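Local atomic coordinates of macrophage migration inhibitory factor-like protein (Leishmania major, PDB entry 3FWT), a protein that belongs to the macrophage migration inhibitory factor family, small alpha/beta proteins that assemble as trimers through their beta-sheets. Residues A[81-86]-A[99-104]; A[104-109]-A[114-119]. All coordinates share one frame; numbering follows the deposited sequence.

Contact 1: A[81-86]-A[99-104]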
loop_
_atom_site.group_PDB
_atom_site.type_symbol
_atom_site.label_atom_id
_atom_site.label_comp_id
_atom_site.label_asym_id
_atom_site.label_seq_id
_atom_site.Cartn_x
_atom_site.Cartn_y
_atom_site.Cartn_z
ATOM N N VAL A 81 -7.395 3.938 5.169
ATOM C CA VAL A 81 -6.567 3.110 6.075
ATOM C C VAL A 81 -6.474 1.691 5.577
ATOM O O VAL A 81 -7.543 1.108 5.230
ATOM C CB VAL A 81 -7.221 3.101 7.469
ATOM C CG1 VAL A 81 -6.429 2.176 8.420
ATOM C CG2 VAL A 81 -7.332 4.611 7.980
ATOM N N ARG A 82 -5.247 1.130 5.479
ATOM C CA ARG A 82 -5.088 -0.235 5.004
ATOM C C ARG A 82 -4.682 -1.075 6.234
ATOM O O ARG A 82 -3.672 -0.780 6.885
ATOM C CB ARG A 82 -3.990 -0.331 3.950
ATOM C CG ARG A 82 -3.896 -1.735 3.293
ATOM C CD ARG A 82 -2.944 -1.768 2.136
ATOM N NE ARG A 82 -1.524 -1.817 2.569
ATOM C CZ ARG A 82 -0.690 -0.754 2.625
ATOM N NH1 ARG A 82 -1.095 0.448 2.222
ATOM N NH2 ARG A 82 0.572 -0.888 3.044
ATOM N N VAL A 83 -5.470 -2.107 6.572
ATOM C CA VAL A 83 -5.180 -2.918 7.744
ATOM C C VAL A 83 -4.704 -4.253 7.197
ATOM O O VAL A 83 -5.395 -4.866 6.380
ATOM C CB VAL A 83 -6.434 -3.185 8.575
ATOM C CG1 VAL A 83 -6.106 -3.944 9.947
ATOM C CG2 VAL A 83 -7.207 -1.848 8.828
ATOM N N GLU A 84 -3.574 -4.719 7.703
ATOM C CA GLU A 84 -2.985 -5.962 7.234
ATOM C C GLU A 84 -2.652 -6.852 8.420
ATOM O O GLU A 84 -2.411 -6.376 9.525
ATOM C CB GLU A 84 -1.681 -5.674 6.500
ATOM C CG GLU A 84 -1.970 -4.807 5.250
ATOM C CD GLU A 84 -0.701 -4.395 4.573
ATOM O OE1 GLU A 84 -0.673 -3.311 3.952
ATOM O OE2 GLU A 84 0.281 -5.134 4.677
ATOM N N SER A 85 -2.661 -8.157 8.199
ATOM C CA SER A 85 -2.305 -9.009 9.325
ATOM C C SER A 85 -2.081 -10.424 8.778
ATOM O O SER A 85 -2.480 -10.709 7.667
ATOM C CB SER A 85 -3.407 -8.976 10.401
ATOM O OG SER A 85 -4.626 -9.387 9.846
ATOM N N TRP A 86 -1.375 -11.253 9.525
ATOM C CA TRP A 86 -1.193 -12.659 9.183
ATOM C C TRP A 86 -2.465 -13.444 9.363
ATOM O O TRP A 86 -3.227 -13.222 10.321
ATOM C CB TRP A 86 -0.099 -13.290 10.060
ATOM C CG TRP A 86 0.154 -14.751 9.733
ATOM C CD1 TRP A 86 1.018 -15.255 8.785
ATOM C CD2 TRP A 86 -0.470 -15.899 10.359
ATOM N NE1 TRP A 86 0.966 -16.622 8.784
ATOM C CE2 TRP A 86 0.062 -17.051 9.729
ATOM C CE3 TRP A 86 -1.442 -16.056 11.368
ATOM C CZ2 TRP A 86 -0.322 -18.352 10.091
ATOM C CZ3 TRP A 86 -1.845 -17.364 11.729
ATOM C CH2 TRP A 86 -1.283 -18.485 11.081
ATOM N N PRO A 99 -15.801 1.120 12.558
ATOM C CA PRO A 99 -16.367 2.305 13.163
ATOM C C PRO A 99 -15.422 2.918 14.210
ATOM O O PRO A 99 -15.429 4.129 14.384
ATOM C CB PRO A 99 -17.707 1.812 13.776
ATOM C CG PRO A 99 -17.779 0.331 13.518
ATOM C CD PRO A 99 -16.734 -0.017 12.492
ATOM N N ARG A 100 -14.607 2.101 14.882
ATOM C CA ARG A 100 -13.624 2.629 15.844
ATOM C C ARG A 100 -12.475 3.353 15.153
ATOM O O ARG A 100 -12.141 4.456 15.561
ATOM C CB ARG A 100 -13.146 1.543 16.804
ATOM C CG ARG A 100 -14.375 0.905 17.538
ATOM C CD ARG A 100 -13.968 -0.175 18.462
ATOM N NE ARG A 100 -13.128 0.376 19.505
ATOM C CZ ARG A 100 -12.540 -0.331 20.465
ATOM N NH1 ARG A 100 -12.724 -1.641 20.550
ATOM N NH2 ARG A 100 -11.758 0.285 21.331
ATOM N N ILE A 101 -11.973 2.758 14.047
ATOM C CA ILE A 101 -10.896 3.374 13.308
ATOM C C ILE A 101 -11.350 4.723 12.775
ATOM O O ILE A 101 -10.654 5.754 12.984
ATOM C CB ILE A 101 -10.461 2.424 12.193
ATOM C CG1 ILE A 101 -9.684 1.241 12.837
ATOM C CG2 ILE A 101 -9.630 3.102 11.065
ATOM C CD1 ILE A 101 -9.477 0.120 11.773
ATOM N N ALA A 102 -12.522 4.730 12.136
ATOM C CA ALA A 102 -13.093 5.933 11.570
ATOM C C ALA A 102 -13.350 6.970 12.672
ATOM O O ALA A 102 -13.006 8.125 12.467
ATOM C CB ALA A 102 -14.359 5.614 10.783
ATOM N N ALA A 103 -13.920 6.577 13.841
ATOM C CA ALA A 103 -14.124 7.532 14.941
ATOM C C ALA A 103 -12.812 8.168 15.402
ATOM O O ALA A 103 -12.720 9.363 15.650
ATOM C CB ALA A 103 -14.841 6.847 16.175
ATOM N N ALA A 104 -11.779 7.342 15.557
ATOM C CA ALA A 104 -10.479 7.855 15.955
ATOM C C ALA A 104 -9.933 8.848 14.942
ATOM O O ALA A 104 -9.328 9.850 15.359
ATOM C CB ALA A 104 -9.417 6.627 16.220
#
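Ile-101 of helix 92-109 lies against Val-81 and Val-83 of strand 79-85, a strand-on-helix contact within the beta-alpha-beta unit formed by strand 79-85, helix 92-109 and strand 116-128 of the MIF fold. The isoleucine divides its two branches between the valines. Its CG2 methyl meets CG2 of Val-81 at 4.1 Å, and the longer branch runs along the sheet face until CD1 comes to 4.2 Å from CG2 of Val-83. An extended second torsion (chi2 169°) carries CD1 that far from its own helix. On the strand, Val-81 has CG1 opposite its backbone N (chi1 177°), which leaves CG2 beside that nitrogen and turned to the helix; the two side chains meet at a slant. Val-81 and Val-83 are alternate residues of the strand, so both side chains start out toward the helix, while Arg-82 and Glu-84, which alternate with them, serve the other face. There, Glu-84 hydrogen-bonds Tyr-80 and Tyr-121 of the second subunit. All three touching residues are buried, and Tyr-44 of helix 34-52 and Tyr-120 of strand 116-128 pack around them. The fit is purely apolar and modest, burying 100 Å² in all. Even at the closest pair of alpha carbons, CA of Val-81 and CA of Ile-101 stand 8.4 Å apart, a separation spanned by CG2 meeting CG2.

Contact 2: A[104-109]-A[114-119]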
loop_
_atom_site.group_PDB
_atom_site.type_symbol
_atom_site.label_atom_id
_atom_site.label_comp_id
_atom_site.label_asym_id
_atom_site.label_seq_id
_atom_site.Cartn_x
_atom_site.Cartn_y
_atom_site.Cartn_z
ATOM N N ALA A 104 -11.779 7.342 15.557
ATOM C CA ALA A 104 -10.479 7.855 15.955
ATOM C C ALA A 104 -9.933 8.848 14.942
ATOM O O ALA A 104 -9.328 9.850 15.359
ATOM C CB ALA A 104 -9.417 6.627 16.220
ATOM N N ILE A 105 -10.104 8.576 13.632
ATOM C CA ILE A 105 -9.637 9.545 12.563
ATOM C C ILE A 105 -10.437 10.828 12.622
ATOM O O ILE A 105 -9.912 11.973 12.544
ATOM C CB ILE A 105 -9.784 8.953 11.166
ATOM C CG1 ILE A 105 -8.823 7.781 10.960
ATOM C CG2 ILE A 105 -9.504 10.008 10.117
ATOM C CD1 ILE A 105 -7.487 8.249 11.233
ATOM N N THR A 106 -11.740 10.662 12.803
ATOM C CA THR A 106 -12.548 11.912 12.912
ATOM C C THR A 106 -12.135 12.801 14.086
ATOM O O THR A 106 -12.014 14.064 14.017
ATOM C CB THR A 106 -14.064 11.570 12.971
ATOM O OG1 THR A 106 -14.447 10.856 11.777
ATOM C CG2 THR A 106 -14.857 12.876 13.065
ATOM N N LYS A 107 -11.938 12.184 15.236
ATOM C CA LYS A 107 -11.493 12.933 16.413
ATOM C C LYS A 107 -10.132 13.579 16.228
ATOM O O LYS A 107 -9.925 14.747 16.584
ATOM C CB LYS A 107 -11.447 12.008 17.623
ATOM C CG LYS A 107 -11.093 12.697 19.018
ATOM C CD LYS A 107 -11.038 11.595 20.085
ATOM C CE LYS A 107 -11.315 12.172 21.479
ATOM N NZ LYS A 107 -12.395 11.353 22.131
ATOM N N GLU A 108 -9.165 12.847 15.687
ATOM C CA GLU A 108 -7.842 13.443 15.695
ATOM C C GLU A 108 -7.697 14.362 14.508
ATOM O O GLU A 108 -6.912 15.315 14.560
ATOM C CB GLU A 108 -6.741 12.399 15.620
ATOM C CG GLU A 108 -6.607 11.496 16.869
ATOM C CD GLU A 108 -6.557 12.237 18.194
ATOM O OE1 GLU A 108 -5.783 13.222 18.332
ATOM O OE2 GLU A 108 -7.359 11.825 19.091
ATOM N N CYS A 109 -8.433 14.080 13.430
ATOM C CA CYS A 109 -8.162 14.826 12.155
ATOM C C CYS A 109 -9.287 15.667 11.599
ATOM O O CYS A 109 -9.077 16.375 10.584
ATOM C CB CYS A 109 -7.711 13.882 11.022
ATOM S SG CYS A 109 -6.393 12.710 11.386
ATOM N N GLU A 114 -17.900 10.055 6.353
ATOM C CA GLU A 114 -18.252 9.816 4.949
ATOM C C GLU A 114 -17.085 10.002 3.968
ATOM O O GLU A 114 -17.229 9.707 2.762
ATOM C CB GLU A 114 -19.482 10.616 4.461
ATOM C CG GLU A 114 -19.337 12.175 4.645
ATOM C CD GLU A 114 -19.691 12.661 6.087
ATOM O OE1 GLU A 114 -19.948 13.891 6.264
ATOM O OE2 GLU A 114 -19.716 11.822 7.041
ATOM N N ARG A 115 -15.948 10.470 4.465
ATOM C CA ARG A 115 -14.745 10.532 3.570
ATOM C C ARG A 115 -13.632 9.673 4.136
ATOM O O ARG A 115 -12.442 9.989 3.966
ATOM C CB ARG A 115 -14.285 12.009 3.492
ATOM C CG ARG A 115 -15.398 12.928 2.811
ATOM C CD ARG A 115 -14.936 14.380 2.738
ATOM N NE ARG A 115 -13.782 14.534 1.832
ATOM C CZ ARG A 115 -13.816 14.413 0.500
ATOM N NH1 ARG A 115 -14.945 14.251 -0.117
ATOM N NH2 ARG A 115 -12.697 14.567 -0.253
ATOM N N ILE A 116 -13.996 8.570 4.799
ATOM C CA ILE A 116 -12.952 7.672 5.356
ATOM C C ILE A 116 -13.150 6.282 4.749
ATOM O O ILE A 116 -14.271 5.724 4.837
ATOM C CB ILE A 116 -13.025 7.549 6.908
ATOM C CG1 ILE A 116 -12.692 8.891 7.579
ATOM C CG2 ILE A 116 -12.019 6.482 7.399
ATOM C CD1 ILE A 116 -13.053 8.886 9.153
ATOM N N TYR A 117 -12.134 5.737 4.084
ATOM C CA TYR A 117 -12.201 4.346 3.565
ATOM C C TYR A 117 -11.297 3.465 4.430
ATOM O O TYR A 117 -10.161 3.868 4.802
ATOM C CB TYR A 117 -11.748 4.277 2.107
ATOM C CG TYR A 117 -12.817 4.350 1.057
ATOM C CD1 TYR A 117 -14.094 4.776 1.362
ATOM C CD2 TYR A 117 -12.514 4.056 -0.269
ATOM C CE1 TYR A 117 -15.052 4.825 0.419
ATOM C CE2 TYR A 117 -13.459 4.085 -1.245
ATOM C CZ TYR A 117 -14.722 4.482 -0.891
ATOM O OH TYR A 117 -15.662 4.505 -1.834
ATOM N N VAL A 118 -11.782 2.292 4.836
ATOM C CA VAL A 118 -10.907 1.320 5.545
ATOM C C VAL A 118 -10.957 -0.020 4.788
ATOM O O VAL A 118 -12.074 -0.504 4.486
ATOM C CB VAL A 118 -11.301 1.124 7.003
ATOM C CG1 VAL A 118 -10.210 0.267 7.806
ATOM C CG2 VAL A 118 -11.465 2.494 7.678
ATOM N N PHE A 119 -9.790 -0.550 4.379
ATOM C CA PHE A 119 -9.716 -1.854 3.705
ATOM C C PHE A 119 -8.857 -2.841 4.508
ATOM O O PHE A 119 -7.837 -2.461 5.056
ATOM C CB PHE A 119 -9.053 -1.726 2.341
ATOM C CG PHE A 119 -9.887 -1.037 1.336
ATOM C CD1 PHE A 119 -10.142 0.319 1.451
ATOM C CD2 PHE A 119 -10.350 -1.710 0.225
ATOM C CE1 PHE A 119 -10.878 0.925 0.507
ATOM C CE2 PHE A 119 -11.107 -1.074 -0.722
ATOM C CZ PHE A 119 -11.361 0.244 -0.564
#
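Ile-105 and Thr-106, in the last turns of helix 92-109, receive a single side chain from the segment 114-119, that of Ile-116, where the chain has turned back and enters the final leg of the beta-alpha-beta unit. Glu-114 opens the segment at the surface, its carbonyl O hydrogen-bonded to Trp-128 NE1 of the third subunit. Arg-115 turns its guanidinium group elsewhere and binds the carbonyls of Phe-71, Ser-74, Ala-76 and Pro-77. Ile-116, the first strand residue, then makes the contact. Its chain is extended (chi2 168°), which pushes CD1 into the angle between two successive helix residues. That methyl lies 3.8 Å from CB of Ile-105 and equally 3.8 Å from CG2 of Ile-105, and it reaches 3.6 Å from OG1 of Thr-106. Ile-105 thus offers the base of its side chain: chi1 of -67° sets CG1 beside the backbone N and leaves CG2 opposite it. The end of the side chain leads away from this segment, and Ile-105 also packs on Leu-40 and Tyr-44 of helix 34-52. Tyr-117 points to the other face of the sheet and meets Trp-128 of the third subunit edge-to-face. Val-118 returns to the helix side but packs on Ile-101, a turn earlier than Ile-105. Phe-119 again lies on the far face, against Met-21 of the third subunit. The hydroxyl of Thr-106 is engaged by Ile-111 O and by Ala-102 O, one turn back in the helix. With its hydroxyl turned to these carbonyls, OG1 meets the methyl of Ile-116 by van der Waals contact, and packing holds the segments with no polar bond between them.

Overall arrangement
Both contacts fasten helix 92-109 to one face of the same sheet: 81-86/99-104 fixes its middle to strand 79-85, whereas its end is fixed to the neighbouring strand 116-128 by 104-109/114-119. Contact 1 is core and wholly aliphatic, its centre about 3 Å from the centre of the chain. Contact 2, whose centre is about 9 Å from the chain centre, is also buried but brings in a partly exposed threonine. Ala-104 belongs to both, and the strands pair directly, with Val-81 N 2.8 Å from Tyr-117 O. Ile-116 CD1 also reaches Ala-102 O at 3.4 Å, bridging the contacts. Each also borders the third subunit, whose strand extends the sheet antiparallel at residues 117-119.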